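Local coordinates for protein alginase (PDB 4Q8K) that probably cleaves the polysaccharide alginate by beta-elimination, as a bacterial lyase of polysaccharide lyase family 18, at residues S152-G158 with R188-K194; N183-W187 with F343-F347; A200-T204 with N291-V296; V212-D218 with I352-T358. One frame throughout, in Å; residues are numbered along the deposited sequence.

Contact 1. Residues S152-G158 with R188-K194. With SO4 (sulfate ion), chain D.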
# COMPACT_ATOMS: atom_id res chain seq x y z
N SER A 152 -12.70 15.10 1.75
CA SER A 152 -12.11 16.44 1.66
C SER A 152 -10.66 16.40 1.16
O SER A 152 -10.20 17.33 0.49
CB SER A 152 -12.20 17.18 3.00
OG SER A 152 -11.55 16.48 4.04
N ILE A 153 -9.96 15.31 1.46
CA ILE A 153 -8.59 15.13 0.98
C ILE A 153 -8.48 13.91 0.06
O ILE A 153 -7.85 14.00 -1.01
CB ILE A 153 -7.59 14.96 2.15
CG1 ILE A 153 -7.43 16.28 2.92
CG2 ILE A 153 -6.24 14.51 1.63
CD1 ILE A 153 -6.41 16.22 4.07
N PHE A 154 -9.09 12.80 0.46
CA PHE A 154 -8.94 11.52 -0.24
C PHE A 154 -10.10 11.17 -1.16
O PHE A 154 -11.26 11.32 -0.79
CB PHE A 154 -8.75 10.38 0.76
CG PHE A 154 -7.44 10.44 1.50
CD1 PHE A 154 -6.30 9.89 0.95
CD2 PHE A 154 -7.36 11.08 2.73
CE1 PHE A 154 -5.08 9.96 1.62
CE2 PHE A 154 -6.15 11.16 3.40
CZ PHE A 154 -5.01 10.60 2.85
N ASP A 155 -9.75 10.66 -2.34
CA ASP A 155 -10.70 10.06 -3.28
C ASP A 155 -10.68 8.55 -3.12
O ASP A 155 -9.61 7.97 -2.89
CB ASP A 155 -10.31 10.37 -4.72
CG ASP A 155 -10.70 11.77 -5.14
OD1 ASP A 155 -11.58 12.36 -4.48
OD2 ASP A 155 -10.14 12.28 -6.12
N LEU A 156 -11.83 7.91 -3.27
CA LEU A 156 -11.93 6.46 -3.09
C LEU A 156 -11.77 5.71 -4.41
O LEU A 156 -12.32 6.10 -5.43
CB LEU A 156 -13.27 6.09 -2.44
CG LEU A 156 -13.57 4.59 -2.28
CD1 LEU A 156 -12.53 3.94 -1.38
CD2 LEU A 156 -14.98 4.37 -1.71
N GLU A 157 -10.99 4.63 -4.38
CA GLU A 157 -10.82 3.73 -5.52
C GLU A 157 -11.41 2.39 -5.11
O GLU A 157 -10.83 1.68 -4.29
CB GLU A 157 -9.34 3.54 -5.87
CG GLU A 157 -8.59 4.81 -6.23
CD GLU A 157 -7.09 4.59 -6.23
OE1 GLU A 157 -6.51 4.36 -7.32
OE2 GLU A 157 -6.50 4.63 -5.14
N GLY A 158 -12.56 2.05 -5.69
CA GLY A 158 -13.28 0.86 -5.29
C GLY A 158 -14.45 1.23 -4.41
O GLY A 158 -14.34 1.25 -3.18
N ARG A 188 -7.42 -3.35 -6.60
CA ARG A 188 -7.19 -2.49 -5.44
C ARG A 188 -8.46 -2.04 -4.74
O ARG A 188 -9.56 -2.01 -5.32
CB ARG A 188 -6.35 -1.26 -5.82
CG ARG A 188 -7.15 -0.15 -6.48
CD ARG A 188 -6.25 0.94 -7.03
NE ARG A 188 -5.31 0.42 -8.02
CZ ARG A 188 -4.44 1.16 -8.69
NH1 ARG A 188 -4.37 2.48 -8.49
NH2 ARG A 188 -3.63 0.59 -9.57
N HIS A 189 -8.28 -1.68 -3.47
CA HIS A 189 -9.29 -0.99 -2.68
C HIS A 189 -8.49 0.01 -1.87
O HIS A 189 -7.76 -0.37 -0.96
CB HIS A 189 -9.99 -1.97 -1.76
CG HIS A 189 -11.37 -1.54 -1.36
ND1 HIS A 189 -12.09 -2.19 -0.39
CD2 HIS A 189 -12.15 -0.52 -1.80
CE1 HIS A 189 -13.28 -1.60 -0.26
NE2 HIS A 189 -13.33 -0.59 -1.10
N GLU A 190 -8.60 1.30 -2.21
CA GLU A 190 -7.57 2.26 -1.84
C GLU A 190 -8.10 3.69 -1.80
O GLU A 190 -9.03 4.05 -2.54
CB GLU A 190 -6.48 2.14 -2.90
CG GLU A 190 -5.23 2.94 -2.71
CD GLU A 190 -4.25 2.65 -3.82
OE1 GLU A 190 -4.41 3.20 -4.94
OE2 GLU A 190 -3.33 1.84 -3.59
N TYR A 191 -7.49 4.51 -0.95
CA TYR A 191 -7.74 5.94 -0.95
C TYR A 191 -6.52 6.66 -1.51
O TYR A 191 -5.39 6.22 -1.30
CB TYR A 191 -7.99 6.45 0.47
CG TYR A 191 -9.34 6.13 1.06
CD1 TYR A 191 -10.49 6.79 0.63
CD2 TYR A 191 -9.47 5.19 2.08
CE1 TYR A 191 -11.72 6.51 1.19
CE2 TYR A 191 -10.70 4.90 2.64
CZ TYR A 191 -11.82 5.57 2.19
OH TYR A 191 -13.04 5.28 2.74
N LYS A 192 -6.74 7.77 -2.21
CA LYS A 192 -5.64 8.55 -2.76
C LYS A 192 -5.86 10.05 -2.56
O LYS A 192 -6.98 10.54 -2.68
CB LYS A 192 -5.47 8.26 -4.25
CG LYS A 192 -6.75 8.47 -5.06
CD LYS A 192 -6.50 8.33 -6.56
CE LYS A 192 -7.82 8.54 -7.33
NZ LYS A 192 -7.60 8.45 -8.81
N VAL A 193 -4.79 10.78 -2.24
CA VAL A 193 -4.91 12.23 -2.16
C VAL A 193 -5.42 12.76 -3.50
O VAL A 193 -4.87 12.45 -4.56
CB VAL A 193 -3.57 12.90 -1.81
CG1 VAL A 193 -3.68 14.42 -1.87
CG2 VAL A 193 -3.08 12.44 -0.43
N LYS A 194 -6.43 13.60 -3.46
CA LYS A 194 -7.03 14.07 -4.69
C LYS A 194 -6.18 14.95 -5.54
O LYS A 194 -5.35 15.65 -5.06
CB LYS A 194 -8.37 14.70 -4.39
CG LYS A 194 -8.26 16.06 -3.78
CD LYS A 194 -9.64 16.70 -3.61
CE LYS A 194 -10.46 16.01 -2.57
NZ LYS A 194 -11.76 16.66 -2.40
S SO4 D . -1.83 3.43 -11.51
O1 SO4 D . -1.97 4.35 -12.64
O2 SO4 D . -0.44 3.48 -11.04
O3 SO4 D . -2.76 3.81 -10.46
O4 SO4 D . -2.13 2.07 -11.96
O HOH W 1 -6.93 5.80 -9.71
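Two acidic side chains, Glu157 and Glu190, lie side by side pointing the same way, with Glu157 OE2 2.5 Å from Glu190 OE1. The pair sits on one face of an antiparallel strand pair, 154-157 against 188-193, in the jelly-roll beta-sandwich of the lyase domain. Basic side chains lie close by. Arg188 NH1 makes a salt bridge of 3.1 Å to Glu157 OE1, on the syn side but 26° out of the carboxylate plane, with the two flat groups turned 83° apart. The guanidinium also grips a sulfate, probably from the crystallisation liquor: Arg188 NH1 donates to sulfate O3 at 2.9 Å, and Thr181 holds the same ion. Lys318 from strand 316-319 forms a salt bridge with Glu190 OE1. On the face of Glu157 and Lys192, the lysine runs across the glutamate, laying Lys192 CD 3.8 Å from Glu157 CD.

The backbones are joined by reciprocal bonds between Asp155 and Lys192 and between Glu157 and Glu190; beyond the strand, Lys194 N donates to Ile153 O at 2.9 Å. On the other face Leu156 meets Tyr191. With CG anti to the backbone N (chi1 176°), Leu156 brings CD1 over the Tyr191 ring in a CH-pi contact, 4.1 Å from the centroid. Beside Glu157, one water donates to Glu157 OE1 at 2.8 Å and accepts from Lys192 NZ.

Contact 2. Residues N183-W187 with F343-F347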
# COMPACT_ATOMS: atom_id res chain seq x y z
N ASN A 183 -3.06 0.93 -16.08
CA ASN A 183 -1.70 0.42 -15.90
C ASN A 183 -1.53 -0.55 -14.72
O ASN A 183 -0.45 -1.13 -14.53
CB ASN A 183 -0.71 1.58 -15.73
CG ASN A 183 -0.58 2.42 -16.99
OD1 ASN A 183 -0.72 1.92 -18.10
ND2 ASN A 183 -0.29 3.71 -16.81
N GLY A 184 -2.58 -0.73 -13.93
CA GLY A 184 -2.49 -1.52 -12.72
C GLY A 184 -2.12 -2.97 -12.99
O GLY A 184 -2.36 -3.48 -14.09
N ASN A 185 -1.72 -3.64 -11.94
CA ASN A 185 -1.26 -5.00 -12.06
C ASN A 185 -1.91 -5.84 -10.96
O ASN A 185 -1.29 -6.59 -10.27
CB ASN A 185 0.29 -5.07 -12.10
CG ASN A 185 0.94 -3.83 -11.51
OD1 ASN A 185 0.81 -3.58 -10.32
ND2 ASN A 185 1.49 -2.97 -12.37
N GLY A 186 -3.20 -5.65 -10.82
CA GLY A 186 -3.94 -6.38 -9.82
C GLY A 186 -5.29 -5.75 -9.56
O GLY A 186 -5.87 -5.11 -10.44
N TRP A 187 -5.78 -5.95 -8.35
CA TRP A 187 -7.04 -5.36 -7.92
C TRP A 187 -6.74 -4.49 -6.72
O TRP A 187 -5.91 -4.86 -5.90
CB TRP A 187 -8.01 -6.44 -7.48
CG TRP A 187 -8.86 -6.98 -8.59
CD1 TRP A 187 -9.05 -6.43 -9.83
CD2 TRP A 187 -9.60 -8.19 -8.56
NE1 TRP A 187 -9.89 -7.23 -10.57
CE2 TRP A 187 -10.26 -8.31 -9.81
CE3 TRP A 187 -9.81 -9.18 -7.60
CZ2 TRP A 187 -11.07 -9.39 -10.12
CZ3 TRP A 187 -10.63 -10.24 -7.90
CH2 TRP A 187 -11.26 -10.34 -9.15
N PHE A 343 -7.28 -10.65 -13.96
CA PHE A 343 -6.83 -10.66 -12.57
C PHE A 343 -7.69 -11.57 -11.72
O PHE A 343 -7.21 -12.25 -10.81
CB PHE A 343 -6.80 -9.23 -12.01
CG PHE A 343 -5.87 -8.32 -12.75
CD1 PHE A 343 -4.56 -8.71 -12.99
CD2 PHE A 343 -6.31 -7.11 -13.26
CE1 PHE A 343 -3.69 -7.90 -13.69
CE2 PHE A 343 -5.45 -6.30 -13.97
CZ PHE A 343 -4.14 -6.69 -14.18
N LYS A 344 -8.96 -11.60 -12.03
CA LYS A 344 -9.83 -12.59 -11.46
C LYS A 344 -9.24 -13.97 -11.54
O LYS A 344 -9.19 -14.67 -10.59
CB LYS A 344 -11.16 -12.60 -12.19
CG LYS A 344 -12.14 -13.53 -11.56
CD LYS A 344 -13.44 -13.62 -12.33
CE LYS A 344 -14.40 -14.48 -11.58
NZ LYS A 344 -14.13 -15.86 -11.96
N ASN A 345 -8.87 -14.37 -12.73
CA ASN A 345 -8.32 -15.70 -12.96
C ASN A 345 -6.97 -15.88 -12.30
O ASN A 345 -6.69 -16.93 -11.73
CB ASN A 345 -8.21 -15.99 -14.46
CG ASN A 345 -9.56 -16.18 -15.12
OD1 ASN A 345 -10.58 -16.31 -14.44
ND2 ASN A 345 -9.58 -16.20 -16.44
N CYS A 346 -6.15 -14.84 -12.34
CA CYS A 346 -4.86 -14.90 -11.67
C CYS A 346 -5.01 -15.18 -10.17
O CYS A 346 -4.36 -16.08 -9.64
CB CYS A 346 -4.10 -13.59 -11.88
SG CYS A 346 -3.46 -13.40 -13.53
N PHE A 347 -5.86 -14.42 -9.49
CA PHE A 347 -6.01 -14.59 -8.05
C PHE A 347 -6.60 -15.95 -7.70
O PHE A 347 -6.27 -16.54 -6.67
CB PHE A 347 -6.78 -13.43 -7.41
CG PHE A 347 -6.02 -12.13 -7.46
CD1 PHE A 347 -4.72 -12.05 -6.99
CD2 PHE A 347 -6.60 -10.98 -8.01
CE1 PHE A 347 -4.02 -10.86 -7.04
CE2 PHE A 347 -5.91 -9.80 -8.07
CZ PHE A 347 -4.61 -9.73 -7.58
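Helix 340-349 packs here against the start of strand 186-193 in the lyase's beta-sandwich, and Phe343 and Phe347, one helical turn apart, make most of the contact on the helix side. No hydrogen bond crosses between 183-187 and 343-347; the join is made by rings and backbone.

Phe343 lays a face of its ring against the glycine backbone. Gly186 CA stands 4.0 Å from the Phe343 ring centroid and only 10° off the normal, a CH-pi contact, while Gly186 O comes to 3.5 Å from Phe343 CD2. The backbone angles of Gly186 by themselves call for glycine. Phe347 also reaches this residue, its CZ 4.1 Å from Gly186 CA.

Trp187 takes the helix on its indole, and the ring slides past both phenylalanines in opposite directions to theirs. Phe343 CB sits over the five-membered ring of Trp187, 4.1 Å from its centroid, and Phe347 CD2 approaches the same face, 3.7 Å from Trp187 CE3. The Trp187 and Phe347 planes are inclined at 44°, an oblique pairing. Farther out, Trp187 CH2 reaches Lys344 CA at 3.5 Å. The indole N-H is satisfied within the same helix, by Ser340 OG.

Helix 174-177 touches Trp187 through Pro174 and Leu175, strand 321-324 bonds to its backbone through Leu323, and the disulfide of Cys346 with Cys334 ties helix 340-349 to the loop before it.

Contact 3. Residues A200-T204 with N291-V296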
# COMPACT_ATOMS: atom_id res chain seq x y z
N ALA A 200 4.66 18.97 -4.87
CA ALA A 200 5.91 18.21 -4.85
C ALA A 200 6.10 17.50 -3.52
O ALA A 200 5.56 17.93 -2.50
CB ALA A 200 7.09 19.13 -5.15
N MET A 201 6.84 16.41 -3.52
CA MET A 201 7.18 15.73 -2.27
C MET A 201 7.84 16.72 -1.31
O MET A 201 7.57 16.71 -0.11
CB MET A 201 8.10 14.53 -2.51
CG MET A 201 7.39 13.32 -3.15
SD MET A 201 6.18 12.55 -2.07
CE MET A 201 7.19 11.76 -0.84
N THR A 202 8.70 17.57 -1.86
CA THR A 202 9.45 18.54 -1.07
C THR A 202 8.62 19.73 -0.60
O THR A 202 9.14 20.65 0.04
CB THR A 202 10.66 19.08 -1.87
OG1 THR A 202 10.21 19.55 -3.15
CG2 THR A 202 11.70 17.99 -2.07
N GLN A 203 7.33 19.74 -0.93
CA GLN A 203 6.48 20.85 -0.55
C GLN A 203 5.43 20.51 0.48
O GLN A 203 4.55 21.32 0.76
CB GLN A 203 5.81 21.47 -1.78
CG GLN A 203 6.78 22.11 -2.74
CD GLN A 203 6.08 22.72 -3.92
OE1 GLN A 203 5.20 22.09 -4.52
NE2 GLN A 203 6.45 23.95 -4.26
N THR A 204 5.46 19.31 1.05
CA THR A 204 4.57 18.98 2.15
C THR A 204 5.20 18.30 3.31
O THR A 204 6.14 17.59 3.17
CB THR A 204 3.42 18.01 1.76
OG1 THR A 204 3.95 16.83 1.17
CG2 THR A 204 2.53 18.62 0.81
N ASN A 291 6.33 11.97 5.52
CA ASN A 291 7.03 12.67 4.46
C ASN A 291 7.38 14.05 4.98
O ASN A 291 6.52 14.93 5.00
CB ASN A 291 6.17 12.83 3.22
CG ASN A 291 6.82 13.74 2.19
OD1 ASN A 291 8.04 13.89 2.16
ND2 ASN A 291 6.00 14.36 1.36
N ASN A 292 8.62 14.23 5.40
CA ASN A 292 9.10 15.53 5.89
C ASN A 292 9.74 16.31 4.75
O ASN A 292 10.96 16.32 4.62
CB ASN A 292 10.09 15.32 7.03
CG ASN A 292 10.55 16.62 7.65
OD1 ASN A 292 9.94 17.67 7.44
ND2 ASN A 292 11.63 16.57 8.42
N TYR A 293 8.92 16.94 3.91
CA TYR A 293 9.40 17.73 2.78
C TYR A 293 10.44 17.00 1.92
O TYR A 293 11.47 17.57 1.54
CB TYR A 293 9.94 19.09 3.26
CG TYR A 293 8.89 19.93 3.97
CD1 TYR A 293 8.01 20.73 3.26
CD2 TYR A 293 8.77 19.90 5.36
CE1 TYR A 293 7.05 21.48 3.90
CE2 TYR A 293 7.81 20.66 6.01
CZ TYR A 293 6.95 21.44 5.27
OH TYR A 293 5.98 22.19 5.91
N GLY A 294 10.17 15.73 1.63
CA GLY A 294 11.01 14.97 0.72
C GLY A 294 11.85 13.92 1.41
O GLY A 294 12.45 13.07 0.76
N ASP A 295 11.91 13.98 2.74
CA ASP A 295 12.62 12.96 3.51
C ASP A 295 11.57 12.01 4.04
O ASP A 295 10.79 12.37 4.93
CB ASP A 295 13.40 13.60 4.67
CG ASP A 295 14.43 14.61 4.21
OD1 ASP A 295 14.89 14.51 3.06
OD2 ASP A 295 14.77 15.49 5.01
N VAL A 296 11.52 10.81 3.48
CA VAL A 296 10.44 9.89 3.78
C VAL A 296 10.90 8.80 4.74
O VAL A 296 11.91 8.14 4.49
CB VAL A 296 9.88 9.23 2.51
CG1 VAL A 296 8.86 8.16 2.88
CG2 VAL A 296 9.24 10.28 1.62
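Two hydrogen bonds join the 3-10 turn at 201-203 and the residue after it to the hairpin of 291-296. Tyr293 N donates to Thr204 O at 2.9 Å, from 26° outside the carbonyl plane. Asn291 ND2 donates a hydrogen bond to Met201 O at 3.2 Å, in the carbonyl plane and on a lone pair, with the acceptor close to the plane of the amide. The other end of that amide is held too: Asn291 OD1 accepts from Gly294 N at 2.9 Å, an Asx motif that braces the type I' turn from Asn292 to Asp295. Since ND2 also donates to Glu206, both ends of the amide are engaged and its rotation is fixed.

The Tyr293 ring lies along the backbone of 202-204. Thr202 O meets its edge, 3.4 Å from Tyr293 CD1, while Thr204 C lies over one face. Beside the amide, the Met201 side chain folds back at chi2 and chi3 (-67° and -71°), which carries CE to 3.5 Å from Val296 CG2 and 3.6 Å from Asn291 ND2.

The hairpin connects strands 284-292 and 295-300, and the turn at 201-203 leads into strand 204-216, the neighbour of 284-292 in the seven-stranded sheet; His227 of strand 221-228, in the other sheet, touches both Met201 and Asn291.

Contact 4. Residues V212-D218 with I352-T358; sequences VKVEMSD and ITESKVT
Ser217 OG accepts two bent hydrogen bonds, from Thr353 N and Glu354 N, each at 3.0 Å, so one hydroxyl holds the chain just ahead of strand 355-358. OG stands beside its own backbone N (chi1 -52°), and Ser217 N in turn donates to Glu354 O. From there the strands run antiparallel, with reciprocal N-H to O bonds between Glu215 and Lys356, then Lys213 N to Thr358 O and Thr358 N to Lys213 O, both 2.9 Å and nearly straight at 172°.

Water serves the Glu215 carboxylate. One molecule lies 2.7 Å from Glu215 OE2, within reach of Lys356 O and Thr358 OG1 as well. A second donates to Glu215 OE1 and accepts from Lys356 NZ. Glu215 OE1 and Glu354 OE1 are 4.1 Å apart, and a third water, donating to both, probably eases their repulsion. Lys356 lies alongside Glu215, Lys356 CD 3.5 Å from Glu215 OE2.

The opposite face is buried. Val212 CG1 meets Val357 CG1 at 3.7 Å, and Met216 SD lies 3.5 Å from Ser355 OG, which is hydrogen-bonded to Asn321 of the other sheet. A wet, polar face backed by a buried, mostly apolar one is what a sheet of a beta-sandwich presents, here between adjacent strands 204-216 and 355-368.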
# COMPACT_ATOMS: atom_id res chain seq x y z
N VAL A 212 -2.73 -1.63 11.79
CA VAL A 212 -3.04 -2.42 10.60
C VAL A 212 -3.11 -3.91 10.89
O VAL A 212 -2.13 -4.52 11.31
CB VAL A 212 -1.98 -2.20 9.49
CG1 VAL A 212 -2.38 -2.97 8.22
CG2 VAL A 212 -1.79 -0.73 9.18
N LYS A 213 -4.28 -4.50 10.65
CA LYS A 213 -4.43 -5.95 10.75
C LYS A 213 -4.52 -6.52 9.34
O LYS A 213 -5.21 -5.97 8.49
CB LYS A 213 -5.67 -6.31 11.57
CG LYS A 213 -5.95 -7.80 11.70
CD LYS A 213 -7.22 -8.05 12.51
CE LYS A 213 -7.60 -9.53 12.52
NZ LYS A 213 -8.79 -9.84 13.37
N VAL A 214 -3.80 -7.60 9.08
CA VAL A 214 -3.81 -8.18 7.75
C VAL A 214 -4.23 -9.64 7.82
O VAL A 214 -3.68 -10.41 8.59
CB VAL A 214 -2.42 -8.07 7.05
CG1 VAL A 214 -2.47 -8.67 5.66
CG2 VAL A 214 -1.96 -6.61 6.98
N GLU A 215 -5.24 -10.00 7.03
CA GLU A 215 -5.66 -11.39 6.90
C GLU A 215 -5.60 -11.71 5.42
O GLU A 215 -6.28 -11.08 4.61
CB GLU A 215 -7.09 -11.56 7.41
CG GLU A 215 -7.28 -11.25 8.89
CD GLU A 215 -8.75 -11.07 9.24
OE1 GLU A 215 -9.40 -12.08 9.57
OE2 GLU A 215 -9.26 -9.93 9.15
N MET A 216 -4.75 -12.67 5.05
CA MET A 216 -4.52 -12.94 3.64
C MET A 216 -4.03 -14.37 3.40
O MET A 216 -3.25 -14.90 4.19
CB MET A 216 -3.51 -11.94 3.06
CG MET A 216 -3.18 -12.14 1.58
SD MET A 216 -2.60 -10.64 0.73
CE MET A 216 -1.18 -10.19 1.74
N SER A 217 -4.48 -14.96 2.30
CA SER A 217 -4.05 -16.30 1.90
C SER A 217 -2.54 -16.40 1.72
O SER A 217 -1.89 -15.44 1.29
CB SER A 217 -4.70 -16.69 0.58
OG SER A 217 -6.10 -16.51 0.63
N ASP A 218 -1.99 -17.58 2.01
CA ASP A 218 -0.59 -17.85 1.73
C ASP A 218 -0.22 -17.39 0.32
O ASP A 218 -0.97 -17.62 -0.64
CB ASP A 218 -0.27 -19.35 1.88
CG ASP A 218 -0.43 -19.85 3.31
OD1 ASP A 218 -0.64 -19.04 4.23
OD2 ASP A 218 -0.35 -21.08 3.52
N ILE A 352 -5.35 -16.95 -3.97
CA ILE A 352 -5.66 -15.81 -3.10
C ILE A 352 -7.17 -15.63 -2.97
O ILE A 352 -7.80 -15.02 -3.83
CB ILE A 352 -5.01 -14.50 -3.57
CG1 ILE A 352 -3.52 -14.71 -3.83
CG2 ILE A 352 -5.23 -13.42 -2.54
CD1 ILE A 352 -2.78 -15.31 -2.68
N THR A 353 -7.74 -16.18 -1.90
CA THR A 353 -9.18 -16.13 -1.66
C THR A 353 -9.50 -15.25 -0.47
O THR A 353 -10.67 -15.02 -0.16
CB THR A 353 -9.76 -17.54 -1.39
OG1 THR A 353 -9.07 -18.15 -0.29
CG2 THR A 353 -9.64 -18.42 -2.63
N GLU A 354 -8.46 -14.76 0.21
CA GLU A 354 -8.63 -13.86 1.34
C GLU A 354 -7.58 -12.77 1.24
O GLU A 354 -6.41 -13.05 1.03
CB GLU A 354 -8.47 -14.62 2.67
CG GLU A 354 -8.78 -13.80 3.92
CD GLU A 354 -8.43 -14.53 5.21
OE1 GLU A 354 -9.17 -14.36 6.20
OE2 GLU A 354 -7.42 -15.27 5.24
N SER A 355 -8.02 -11.52 1.35
CA SER A 355 -7.09 -10.39 1.42
C SER A 355 -7.81 -9.19 2.01
O SER A 355 -8.42 -8.40 1.29
CB SER A 355 -6.51 -10.04 0.05
OG SER A 355 -5.57 -8.97 0.17
N LYS A 356 -7.74 -9.08 3.33
CA LYS A 356 -8.46 -8.05 4.05
C LYS A 356 -7.49 -7.25 4.91
O LYS A 356 -6.91 -7.79 5.84
CB LYS A 356 -9.55 -8.67 4.93
CG LYS A 356 -10.34 -7.65 5.73
CD LYS A 356 -11.25 -8.31 6.75
CE LYS A 356 -12.39 -9.04 6.05
NZ LYS A 356 -13.42 -9.51 7.02
N VAL A 357 -7.33 -5.98 4.57
CA VAL A 357 -6.54 -5.07 5.40
C VAL A 357 -7.49 -4.19 6.22
O VAL A 357 -8.30 -3.45 5.67
CB VAL A 357 -5.58 -4.20 4.55
CG1 VAL A 357 -4.85 -3.17 5.43
CG2 VAL A 357 -4.57 -5.07 3.83
N THR A 358 -7.38 -4.29 7.54
CA THR A 358 -8.24 -3.54 8.45
C THR A 358 -7.41 -2.46 9.14
O THR A 358 -6.40 -2.76 9.76
CB THR A 358 -8.86 -4.45 9.52
OG1 THR A 358 -9.63 -5.48 8.89
CG2 THR A 358 -9.77 -3.65 10.44
O HOH W 2 -7.96 -7.65 8.44
O HOH W 3 -11.83 -11.82 8.19
O HOH W 4 -9.32 -14.63 9.06

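From the N terminus, contact 1 closes first, bringing strand 154-157 onto 186-193 across 29 residues. Strand 186-193 begins in contact 2, whose 183-187 lies inside that loop while its partner, helix 340-349, comes much later, so contacts 1 and 2 cross. Contact 3 is nested within the long loop closed by contact 2 and lies on the other side of the chain's centre. Contact 4 crosses both contacts 2 and 3, returning the late strand 355-368 to 204-216. Contacts 3 and 4 belong to the seven-stranded sheet; contact 1 lies in the other, and contact 2 sets helix 340-349 against a strand of it. Contacts 2 and 4 touch, with a probable hydrogen bond between Phe347 O and Ile352 N.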